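Local structure of protein, Family 18 Chitinase (Crocus vernus, 3SIM) at residues Val20-His25 with Ser71-Val76; Glu5-Pro10 with Phe29-Ser34; Ile217-Gly222 with Ile250-Ala255; Val78-Gly83 with Tyr117-Ile122. The protein probably hydrolyses the beta-1,4 links of chitin, as a plant glycosyl hydrolase of family 18 built on a TIM barrel. All coordinates share one frame; numbering follows the deposited sequence.

Contact 1 (Val20-His25 with Ser71-Val76); sequences VPINPH and SSHPNV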
# COMPACT_ATOMS: atom_id res chain seq x y z
N VAL A 20 0.06 -17.66 1.07
CA VAL A 20 -0.74 -16.85 1.96
C VAL A 20 -2.19 -17.33 2.10
O VAL A 20 -2.88 -17.41 1.18
CB VAL A 20 -0.67 -15.35 1.56
CG1 VAL A 20 -1.54 -14.53 2.46
CG2 VAL A 20 0.73 -14.87 1.57
N PRO A 21 -2.62 -17.59 3.33
CA PRO A 21 -4.00 -17.99 3.58
C PRO A 21 -5.01 -16.93 3.11
O PRO A 21 -4.94 -15.80 3.47
CB PRO A 21 -4.07 -18.14 5.09
CG PRO A 21 -2.82 -17.70 5.62
CD PRO A 21 -1.87 -17.38 4.57
N ILE A 22 -5.94 -17.36 2.29
CA ILE A 22 -6.98 -16.54 1.78
C ILE A 22 -8.36 -17.06 2.25
O ILE A 22 -8.79 -18.09 1.84
CB ILE A 22 -6.92 -16.49 0.21
CG1 ILE A 22 -5.60 -15.88 -0.30
CG2 ILE A 22 -8.08 -15.80 -0.34
CD1 ILE A 22 -5.27 -16.17 -1.68
N ASN A 23 -9.01 -16.26 3.06
CA ASN A 23 -10.31 -16.56 3.58
C ASN A 23 -11.39 -16.25 2.54
O ASN A 23 -11.57 -15.15 2.19
CB ASN A 23 -10.57 -15.74 4.83
CG ASN A 23 -11.85 -16.17 5.59
OD1 ASN A 23 -11.83 -16.31 6.77
ND2 ASN A 23 -12.91 -16.28 4.91
N PRO A 24 -12.10 -17.28 2.11
CA PRO A 24 -13.09 -17.19 1.04
C PRO A 24 -14.32 -16.31 1.31
O PRO A 24 -14.99 -15.96 0.41
CB PRO A 24 -13.47 -18.66 0.79
CG PRO A 24 -13.22 -19.26 1.95
CD PRO A 24 -12.05 -18.63 2.62
N HIS A 25 -14.59 -16.03 2.57
CA HIS A 25 -15.63 -15.12 2.98
C HIS A 25 -15.32 -13.62 2.91
O HIS A 25 -16.20 -12.86 2.98
CB HIS A 25 -16.26 -15.53 4.32
CG HIS A 25 -16.85 -16.89 4.31
ND1 HIS A 25 -18.10 -17.17 3.81
CD2 HIS A 25 -16.34 -18.08 4.69
CE1 HIS A 25 -18.33 -18.45 3.90
NE2 HIS A 25 -17.28 -19.02 4.44
N SER A 71 -7.82 -16.87 -10.52
CA SER A 71 -8.65 -17.91 -11.00
C SER A 71 -9.15 -18.88 -9.95
O SER A 71 -10.26 -19.23 -9.94
CB SER A 71 -7.99 -18.54 -12.21
OG SER A 71 -8.42 -19.83 -12.39
N SER A 72 -8.27 -19.27 -9.05
CA SER A 72 -8.53 -19.99 -7.85
C SER A 72 -9.36 -19.28 -6.80
O SER A 72 -9.98 -19.91 -6.03
CB SER A 72 -7.24 -20.41 -7.21
OG SER A 72 -6.66 -21.40 -7.96
N HIS A 73 -9.24 -17.97 -6.71
CA HIS A 73 -9.91 -17.17 -5.71
C HIS A 73 -10.56 -15.95 -6.33
O HIS A 73 -9.92 -14.96 -6.50
CB HIS A 73 -8.96 -16.73 -4.61
CG HIS A 73 -8.23 -17.84 -3.93
ND1 HIS A 73 -7.13 -18.44 -4.48
CD2 HIS A 73 -8.42 -18.43 -2.75
CE1 HIS A 73 -6.71 -19.38 -3.68
NE2 HIS A 73 -7.47 -19.39 -2.61
N PRO A 74 -11.84 -16.04 -6.59
CA PRO A 74 -12.63 -14.98 -7.21
C PRO A 74 -12.70 -13.66 -6.43
O PRO A 74 -12.95 -12.68 -6.98
CB PRO A 74 -14.00 -15.60 -7.35
CG PRO A 74 -13.86 -16.94 -7.08
CD PRO A 74 -12.64 -17.23 -6.36
N ASN A 75 -12.45 -13.70 -5.15
CA ASN A 75 -12.35 -12.52 -4.28
C ASN A 75 -11.00 -11.73 -4.33
O ASN A 75 -10.89 -10.68 -3.78
CB ASN A 75 -12.76 -12.86 -2.85
CG ASN A 75 -11.85 -13.88 -2.19
OD1 ASN A 75 -11.15 -14.57 -2.83
ND2 ASN A 75 -11.87 -13.93 -0.90
N VAL A 76 -10.02 -12.29 -5.03
CA VAL A 76 -8.71 -11.70 -5.12
C VAL A 76 -8.47 -10.72 -6.30
O VAL A 76 -8.64 -11.03 -7.42
CB VAL A 76 -7.58 -12.76 -5.05
CG1 VAL A 76 -6.27 -12.15 -5.37
CG2 VAL A 76 -7.57 -13.46 -3.73

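Contact 2 (Glu5-Pro10 with Phe29-Ser34); sequences EYIGYP and FQFVLS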
# COMPACT_ATOMS: atom_id res chain seq x y z
N GLU A 5 -3.00 -7.14 1.78
CA GLU A 5 -1.73 -7.80 2.01
C GLU A 5 -0.56 -7.28 1.15
O GLU A 5 -0.49 -7.58 0.01
CB GLU A 5 -1.87 -9.31 1.83
CG GLU A 5 -0.70 -10.16 2.20
CD GLU A 5 -0.55 -10.44 3.75
OE1 GLU A 5 -1.34 -10.01 4.53
OE2 GLU A 5 0.37 -11.09 4.16
N TYR A 6 0.35 -6.52 1.74
CA TYR A 6 1.57 -6.14 1.02
C TYR A 6 2.51 -7.38 0.76
O TYR A 6 2.58 -8.21 1.58
CB TYR A 6 2.30 -4.96 1.66
CG TYR A 6 1.56 -3.64 1.53
CD1 TYR A 6 1.92 -2.70 0.61
CD2 TYR A 6 0.42 -3.40 2.25
CE1 TYR A 6 1.20 -1.51 0.51
CE2 TYR A 6 -0.29 -2.27 2.13
CZ TYR A 6 0.08 -1.31 1.27
OH TYR A 6 -0.64 -0.20 1.20
N ILE A 7 3.12 -7.46 -0.40
CA ILE A 7 3.95 -8.58 -0.78
C ILE A 7 5.04 -8.25 -1.82
O ILE A 7 4.88 -7.46 -2.71
CB ILE A 7 3.11 -9.83 -1.27
CG1 ILE A 7 3.97 -11.08 -1.54
CG2 ILE A 7 2.40 -9.53 -2.48
CD1 ILE A 7 3.26 -12.28 -1.63
N GLY A 8 6.12 -8.98 -1.68
CA GLY A 8 7.38 -8.79 -2.35
C GLY A 8 8.54 -7.96 -1.78
O GLY A 8 9.47 -7.78 -2.46
N TYR A 9 8.40 -7.46 -0.56
CA TYR A 9 9.40 -6.77 0.21
C TYR A 9 9.21 -7.09 1.72
O TYR A 9 8.13 -7.13 2.17
CB TYR A 9 9.32 -5.28 -0.06
CG TYR A 9 10.51 -4.48 0.40
CD1 TYR A 9 11.57 -4.27 -0.41
CD2 TYR A 9 10.54 -3.97 1.64
CE1 TYR A 9 12.62 -3.59 0.01
CE2 TYR A 9 11.57 -3.26 2.08
CZ TYR A 9 12.62 -3.07 1.27
OH TYR A 9 13.62 -2.36 1.74
N PRO A 10 10.29 -7.31 2.46
CA PRO A 10 11.68 -7.25 2.03
C PRO A 10 12.03 -8.31 0.96
O PRO A 10 11.34 -9.25 0.81
CB PRO A 10 12.45 -7.55 3.32
CG PRO A 10 11.53 -7.40 4.41
CD PRO A 10 10.18 -7.45 3.92
N PHE A 29 -10.18 -9.21 -1.18
CA PHE A 29 -8.82 -9.47 -0.80
C PHE A 29 -7.90 -8.78 -1.83
O PHE A 29 -7.93 -9.10 -3.01
CB PHE A 29 -8.54 -10.96 -0.75
CG PHE A 29 -7.19 -11.34 -0.21
CD1 PHE A 29 -7.07 -11.99 0.99
CD2 PHE A 29 -6.03 -11.06 -0.88
CE1 PHE A 29 -5.82 -12.32 1.48
CE2 PHE A 29 -4.81 -11.43 -0.38
CZ PHE A 29 -4.71 -12.03 0.75
N GLN A 30 -7.10 -7.84 -1.40
CA GLN A 30 -6.13 -7.24 -2.31
C GLN A 30 -4.67 -7.52 -1.95
O GLN A 30 -4.21 -7.10 -0.94
CB GLN A 30 -6.40 -5.75 -2.54
CG GLN A 30 -7.85 -5.34 -2.66
CD GLN A 30 -8.12 -3.82 -2.79
OE1 GLN A 30 -9.15 -3.43 -3.28
NE2 GLN A 30 -7.24 -3.02 -2.32
N PHE A 31 -4.00 -8.28 -2.79
CA PHE A 31 -2.54 -8.32 -2.84
C PHE A 31 -1.97 -6.96 -3.29
O PHE A 31 -2.52 -6.35 -4.15
CB PHE A 31 -2.01 -9.48 -3.69
CG PHE A 31 -2.07 -10.85 -3.00
CD1 PHE A 31 -2.92 -11.82 -3.44
CD2 PHE A 31 -1.28 -11.15 -1.95
CE1 PHE A 31 -2.97 -13.04 -2.81
CE2 PHE A 31 -1.33 -12.33 -1.35
CZ PHE A 31 -2.18 -13.29 -1.77
N VAL A 32 -0.91 -6.47 -2.65
CA VAL A 32 -0.23 -5.28 -3.13
C VAL A 32 1.30 -5.45 -3.41
O VAL A 32 2.10 -5.57 -2.51
CB VAL A 32 -0.54 -3.99 -2.23
CG1 VAL A 32 0.17 -2.80 -2.71
CG2 VAL A 32 -1.99 -3.76 -2.04
N LEU A 33 1.67 -5.47 -4.67
CA LEU A 33 3.06 -5.75 -5.07
C LEU A 33 4.06 -4.61 -4.69
O LEU A 33 3.87 -3.50 -5.04
CB LEU A 33 3.13 -6.06 -6.56
CG LEU A 33 2.39 -7.26 -7.13
CD1 LEU A 33 2.31 -7.23 -8.62
CD2 LEU A 33 3.02 -8.53 -6.64
N SER A 34 5.12 -4.93 -3.99
CA SER A 34 6.05 -3.92 -3.57
C SER A 34 7.49 -4.14 -4.00
O SER A 34 8.09 -5.07 -3.58
CB SER A 34 6.01 -3.78 -2.04
OG SER A 34 4.88 -4.27 -1.43

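Contact 3 (Ile217-Gly222 with Ile250-Ala255); sequences ISFSTG and IAVWTA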
# COMPACT_ATOMS: atom_id res chain seq x y z
N ILE A 217 -7.22 0.47 9.22
CA ILE A 217 -6.23 0.18 10.24
C ILE A 217 -5.17 -0.82 9.76
O ILE A 217 -5.35 -1.45 8.79
CB ILE A 217 -6.83 -0.17 11.59
CG1 ILE A 217 -7.58 -1.51 11.52
CG2 ILE A 217 -7.69 0.96 12.17
CD1 ILE A 217 -8.16 -2.02 12.83
N SER A 218 -4.08 -0.94 10.49
CA SER A 218 -2.96 -1.75 10.06
C SER A 218 -2.01 -2.23 11.16
O SER A 218 -1.96 -1.69 12.19
CB SER A 218 -2.17 -1.00 8.99
OG SER A 218 -1.54 0.09 9.48
N PHE A 219 -1.25 -3.25 10.85
CA PHE A 219 -0.14 -3.73 11.65
C PHE A 219 1.02 -4.31 10.79
O PHE A 219 0.82 -4.68 9.68
CB PHE A 219 -0.57 -4.73 12.73
CG PHE A 219 -1.19 -6.00 12.20
CD1 PHE A 219 -0.43 -7.06 11.82
CD2 PHE A 219 -2.56 -6.14 12.16
CE1 PHE A 219 -1.04 -8.23 11.37
CE2 PHE A 219 -3.15 -7.31 11.70
CZ PHE A 219 -2.39 -8.33 11.31
N SER A 220 2.18 -4.42 11.40
CA SER A 220 3.37 -5.03 10.83
C SER A 220 3.67 -6.37 11.49
O SER A 220 3.46 -6.55 12.64
CB SER A 220 4.59 -4.11 10.94
OG SER A 220 5.81 -4.75 10.80
N THR A 221 4.11 -7.29 10.69
CA THR A 221 4.58 -8.59 11.11
C THR A 221 6.14 -8.67 11.11
O THR A 221 6.69 -9.68 11.18
CB THR A 221 3.89 -9.69 10.28
OG1 THR A 221 4.36 -9.65 8.93
CG2 THR A 221 2.30 -9.57 10.41
N GLY A 222 6.79 -7.52 10.99
CA GLY A 222 8.23 -7.36 10.93
C GLY A 222 8.98 -7.59 12.24
O GLY A 222 8.41 -7.63 13.27
N ILE A 250 -8.52 -3.96 7.15
CA ILE A 250 -7.22 -4.15 7.75
C ILE A 250 -6.11 -4.37 6.69
O ILE A 250 -6.24 -5.18 5.80
CB ILE A 250 -7.16 -5.32 8.75
CG1 ILE A 250 -8.12 -5.15 9.90
CG2 ILE A 250 -5.74 -5.59 9.20
CD1 ILE A 250 -8.54 -6.34 10.55
N ALA A 251 -5.03 -3.66 6.84
CA ALA A 251 -3.85 -3.78 5.99
C ALA A 251 -2.59 -4.38 6.71
O ALA A 251 -2.22 -3.99 7.78
CB ALA A 251 -3.53 -2.48 5.42
N VAL A 252 -1.92 -5.28 6.06
CA VAL A 252 -0.78 -5.93 6.65
C VAL A 252 0.58 -5.74 5.86
O VAL A 252 0.61 -5.91 4.68
CB VAL A 252 -1.09 -7.41 6.88
CG1 VAL A 252 0.10 -8.14 7.44
CG2 VAL A 252 -2.32 -7.63 7.72
N TRP A 253 1.65 -5.38 6.54
CA TRP A 253 3.02 -5.27 6.06
C TRP A 253 3.91 -6.34 6.78
O TRP A 253 4.20 -6.21 7.90
CB TRP A 253 3.54 -3.83 6.31
CG TRP A 253 3.16 -2.75 5.33
CD1 TRP A 253 3.85 -2.38 4.23
CD2 TRP A 253 2.04 -1.88 5.38
NE1 TRP A 253 3.22 -1.39 3.58
CE2 TRP A 253 2.10 -1.05 4.27
CE3 TRP A 253 0.97 -1.73 6.25
CZ2 TRP A 253 1.16 -0.09 4.02
CZ3 TRP A 253 0.03 -0.78 5.98
CH2 TRP A 253 0.13 0.03 4.88
N THR A 254 4.26 -7.44 6.15
CA THR A 254 4.02 -7.80 4.78
C THR A 254 3.97 -9.34 4.75
O THR A 254 4.32 -9.97 5.72
CB THR A 254 5.21 -7.36 3.83
OG1 THR A 254 6.35 -8.14 4.11
CG2 THR A 254 5.53 -5.85 3.89
N ALA A 255 3.60 -9.94 3.63
CA ALA A 255 3.59 -11.41 3.53
C ALA A 255 5.04 -11.98 3.75
O ALA A 255 5.24 -13.01 4.30
CB ALA A 255 3.02 -11.85 2.23

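Contact 4 (Val78-Gly83 with Tyr117-Ile122); sequences VAVSLG and YNLDGI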
# COMPACT_ATOMS: atom_id res chain seq x y z
N VAL A 78 -5.20 -7.74 -7.45
CA VAL A 78 -3.82 -7.38 -7.27
C VAL A 78 -3.46 -5.96 -7.70
O VAL A 78 -3.74 -5.57 -8.79
CB VAL A 78 -2.85 -8.37 -7.99
CG1 VAL A 78 -1.38 -8.01 -7.74
CG2 VAL A 78 -3.19 -9.77 -7.70
N ALA A 79 -2.80 -5.23 -6.85
CA ALA A 79 -2.36 -3.88 -7.15
C ALA A 79 -0.81 -3.76 -7.11
O ALA A 79 -0.16 -4.69 -6.79
CB ALA A 79 -3.00 -2.93 -6.26
N VAL A 80 -0.26 -2.63 -7.51
CA VAL A 80 1.14 -2.33 -7.32
C VAL A 80 1.37 -1.03 -6.51
O VAL A 80 0.70 -0.04 -6.72
CB VAL A 80 1.92 -2.31 -8.66
CG1 VAL A 80 1.36 -1.33 -9.57
CG2 VAL A 80 3.40 -2.02 -8.46
N SER A 81 2.31 -1.07 -5.58
CA SER A 81 2.72 0.07 -4.80
C SER A 81 3.95 0.81 -5.38
O SER A 81 4.97 0.22 -5.64
CB SER A 81 2.92 -0.29 -3.32
OG SER A 81 3.22 0.77 -2.49
N LEU A 82 3.82 2.10 -5.51
CA LEU A 82 4.84 3.00 -5.99
C LEU A 82 5.73 3.57 -4.85
O LEU A 82 5.27 4.03 -3.85
CB LEU A 82 4.22 4.14 -6.78
CG LEU A 82 3.12 3.87 -7.81
CD1 LEU A 82 2.71 5.10 -8.50
CD2 LEU A 82 3.57 2.84 -8.79
N GLY A 83 7.01 3.58 -5.10
CA GLY A 83 8.00 4.13 -4.21
C GLY A 83 8.60 3.22 -3.20
O GLY A 83 9.48 2.47 -3.50
N TYR A 117 1.11 -7.42 -16.08
CA TYR A 117 0.91 -8.24 -14.90
C TYR A 117 -0.59 -8.56 -14.60
O TYR A 117 -0.92 -9.20 -13.63
CB TYR A 117 1.64 -7.69 -13.67
CG TYR A 117 3.17 -7.85 -13.69
CD1 TYR A 117 3.95 -7.01 -14.44
CD2 TYR A 117 3.80 -8.81 -12.95
CE1 TYR A 117 5.34 -7.16 -14.46
CE2 TYR A 117 5.14 -8.94 -12.93
CZ TYR A 117 5.91 -8.13 -13.70
OH TYR A 117 7.23 -8.28 -13.68
N ASN A 118 -1.48 -8.12 -15.45
CA ASN A 118 -2.91 -8.26 -15.19
C ASN A 118 -3.44 -7.57 -13.90
O ASN A 118 -4.18 -8.16 -13.23
CB ASN A 118 -3.30 -9.75 -15.02
CG ASN A 118 -2.61 -10.70 -16.00
OD1 ASN A 118 -1.84 -11.59 -15.61
ND2 ASN A 118 -2.90 -10.51 -17.27
N LEU A 119 -2.97 -6.40 -13.56
CA LEU A 119 -3.28 -5.69 -12.31
C LEU A 119 -4.57 -4.88 -12.34
O LEU A 119 -5.00 -4.45 -13.37
CB LEU A 119 -2.10 -4.81 -11.88
CG LEU A 119 -0.71 -5.45 -11.71
CD1 LEU A 119 0.35 -4.45 -11.22
CD2 LEU A 119 -0.74 -6.71 -10.90
N ASP A 120 -5.14 -4.65 -11.17
CA ASP A 120 -6.41 -3.99 -10.96
C ASP A 120 -6.37 -2.58 -10.33
O ASP A 120 -7.34 -1.85 -10.35
CB ASP A 120 -7.26 -4.90 -10.11
CG ASP A 120 -7.33 -6.30 -10.66
OD1 ASP A 120 -8.03 -6.47 -11.65
OD2 ASP A 120 -6.64 -7.17 -10.09
N GLY A 121 -5.24 -2.25 -9.75
CA GLY A 121 -5.05 -1.05 -8.99
C GLY A 121 -3.62 -0.58 -8.73
O GLY A 121 -2.71 -1.26 -9.02
N ILE A 122 -3.49 0.62 -8.18
CA ILE A 122 -2.23 1.12 -7.63
C ILE A 122 -2.31 1.65 -6.18
O ILE A 122 -3.37 1.98 -5.70
CB ILE A 122 -1.44 2.10 -8.54
CG1 ILE A 122 -1.89 3.53 -8.38
CG2 ILE A 122 -1.51 1.72 -9.93
CD1 ILE A 122 -3.23 3.70 -8.49

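Contact 1 (Val20-His25 with Ser71-Val76)
Ile-22 and His-73 reach toward each other tip to tip, the isoleucine placing its CD1 methyl over the centre of the imidazole face. CD1 stands 3.9 Å from the centroid of the His-73 ring and almost exactly on the ring normal, a textbook CH-pi contact. The second branch meets the rim, with Ile-22 CG2 3.6 Å from His-73 CD2, and both branches also approach a valine: Ile-22 CD1 lies 4.1 Å from Val-76 CG2. Ile-22 has CG1 anti to its carbonyl carbon (chi1 -62°) and an extended chi2, which carries CD1 out over the ring. The polar partner is Asn-75, whose ND2 makes a weak bond of 3.3 Å to Asn-23 O, bent to 123° at the hydrogen; its stronger bond goes to Ile-26 O. A type I turn from His-73 to Val-76 sets these side chains, closed by Val-76 N to His-73 O at 3.0 Å, while His-73 ND1 bonds weakly back to Ile-69 O of helix 63-72. Behind them Phe-29 and Phe-31 of strand 28-37 receive Ile-22 and Val-76. The contact lies at the surface and is mainly apolar: a methyl group over an aromatic face does most of the joining, and one amide ties together carbonyls of the chain entering strand 28-37.

Contact 2 (Glu5-Pro10 with Phe29-Ser34)
Tyr-6 and Val-32 lie side by side and point the same way into the barrel, the valine against one face of the phenol ring. Val-32 CB sits over that face, 4.2 Å from the ring centroid, and its CG1 branch closes to 3.6 Å from Tyr-6 CE1. At the ring edge, near its plane, comes Ser-34 OG, 3.9 Å from Tyr-6 CD1. The arrangement on the other face of the sheet differs: Ile-7 and Phe-31 cross obliquely, with Ile-7 CG2 4.1 Å from Phe-31 CD2. Ile-7 holds CG1 anti to its backbone N (chi1 -174°), turning CG2 instead toward that ring, and Phe-29 brings its own edge over a face of Phe-31. Between the two faces runs a parallel ladder in which Glu-5 N donates to Gln-30 O, Val-32 N to Glu-5 O, Ile-7 N to Val-32 O and Ser-34 N to Ile-7 O, the last at 2.8 Å. The strands diverge by 28°, as expected in a twisted barrel wall. Gly-8 then leaves the sheet with positive phi. Packing and polar contacts together orient Tyr-6: Val-32 and the stacked Trp-253 hold its ring, while its buried hydroxyl, bonded to Ser-160 and Asn-184 and weakly to Asp-123, enters a polar network in the barrel interior.

Contact 3 (Ile217-Gly222 with Ile250-Ala255)
Phe-219 lies alongside Val-252, turning one ring face to the CG2 methyl, which stands 4.1 Å from the ring centroid and 3.7 Å from Phe-219 CZ. The benzyl group gets there with CG between its backbone N and carbonyl carbon (chi1 62°), swung across toward the neighbouring strand; Phe-219 CE2 also meets Ile-250 CG2 at 4.0 Å, and Thr-221 CG2 lies at the ring edge. Helix 230-243 packs on this side, Phe-234 meeting Phe-219 edge-to-face, and helix 264-274 adds Tyr-265. Trp-253 occupies the opposite face of the sheet. The rim of its indole, at CZ3, comes 3.7 Å from Ser-218 CB, close to the ring plane, while Tyr-6 stacks with the indole and Lys-188 makes a cation-pi contact. Ser-218 OG bonds to Tyr-185 O and Phe-187 N. Four parallel-sheet bonds join the backbones: Ala-251 N to Ile-217 O and Thr-221 N to Trp-253 O are firm at 3.0 Å each, the two between them weak. A cis peptide follows Trp-253, as in family 18 enzymes where a tryptophan ending the last barrel strand commonly floors the substrate cleft; Trp-253 probably does the same. Chemically, hydrocarbon and phenyl seal the beta-alpha-beta unit outside, and an indole with polar neighbours faces inward, consistent with a sugar-binding surface.

Contact 4 (Val78-Gly83 with Tyr117-Ile122)
Val-78 and Asp-120 pair through both backbone and side chain where two segments running 48° apart begin to align. Asp-120 N donates to Val-78 O at 2.9 Å, an essentially straight bond. In return Val-78 N donates to Asp-120 OD2 at 3.1 Å, meeting the carboxylate on its anti lone pair, so the aspartate does for Val-78 what a strand carbonyl would normally do; OD2 also makes a long, weak ion pair with Lys-70 of helix 63-72. Parallel pairing then begins with Val-80 N to Gly-121 O, whose donor stands 36° above the carbonyl plane, and Ile-122 CA rests 3.3 Å from Val-80 O. Among the side chains Leu-119 bridges two valines: its CD2 presses to 3.5 Å from Val-78 CG1, tighter than usual, and its CD1 reaches 3.7 Å from Val-80 CG1, crossing that side chain at about a right angle. Gly-121 puts only its backbone against Ala-79, whose CB touches Gly-121 O at 3.2 Å. Asp-120 and Gly-121 open the DGxDxDxE signature of family 18, and Ser-81 OG bonds to Asp-123 within it. Around the contact, helix 63-72 packs Ile-66 on Val-78 and Leu-119, Leu-33 of strand 28-37 also meets Leu-119, and Phe-156 of strand 156-159 lies against Ala-79 and Asp-120.

In the fold
From the N terminus, contact 2 opens on strand 2-7 and contact 1 opens in the loop that follows. Strand 28-37 then closes contact 2, bringing the first two barrel strands together, before the chain after helix 63-72 closes contact 1. The two therefore cross, and Asn-75 O to Phe-29 N joins them at 3.1 Å. Strand 76-83 at once opens contact 4, closed beyond helix 99-116; Leu-33 N to Ala-79 O links it laterally to contact 2. Contact 3 comes last, in series, across the crossover through helix 230-243. Its strand 250-253 neighbours strand 2-7, so contacts 2 and 3 together span the place where the barrel shuts.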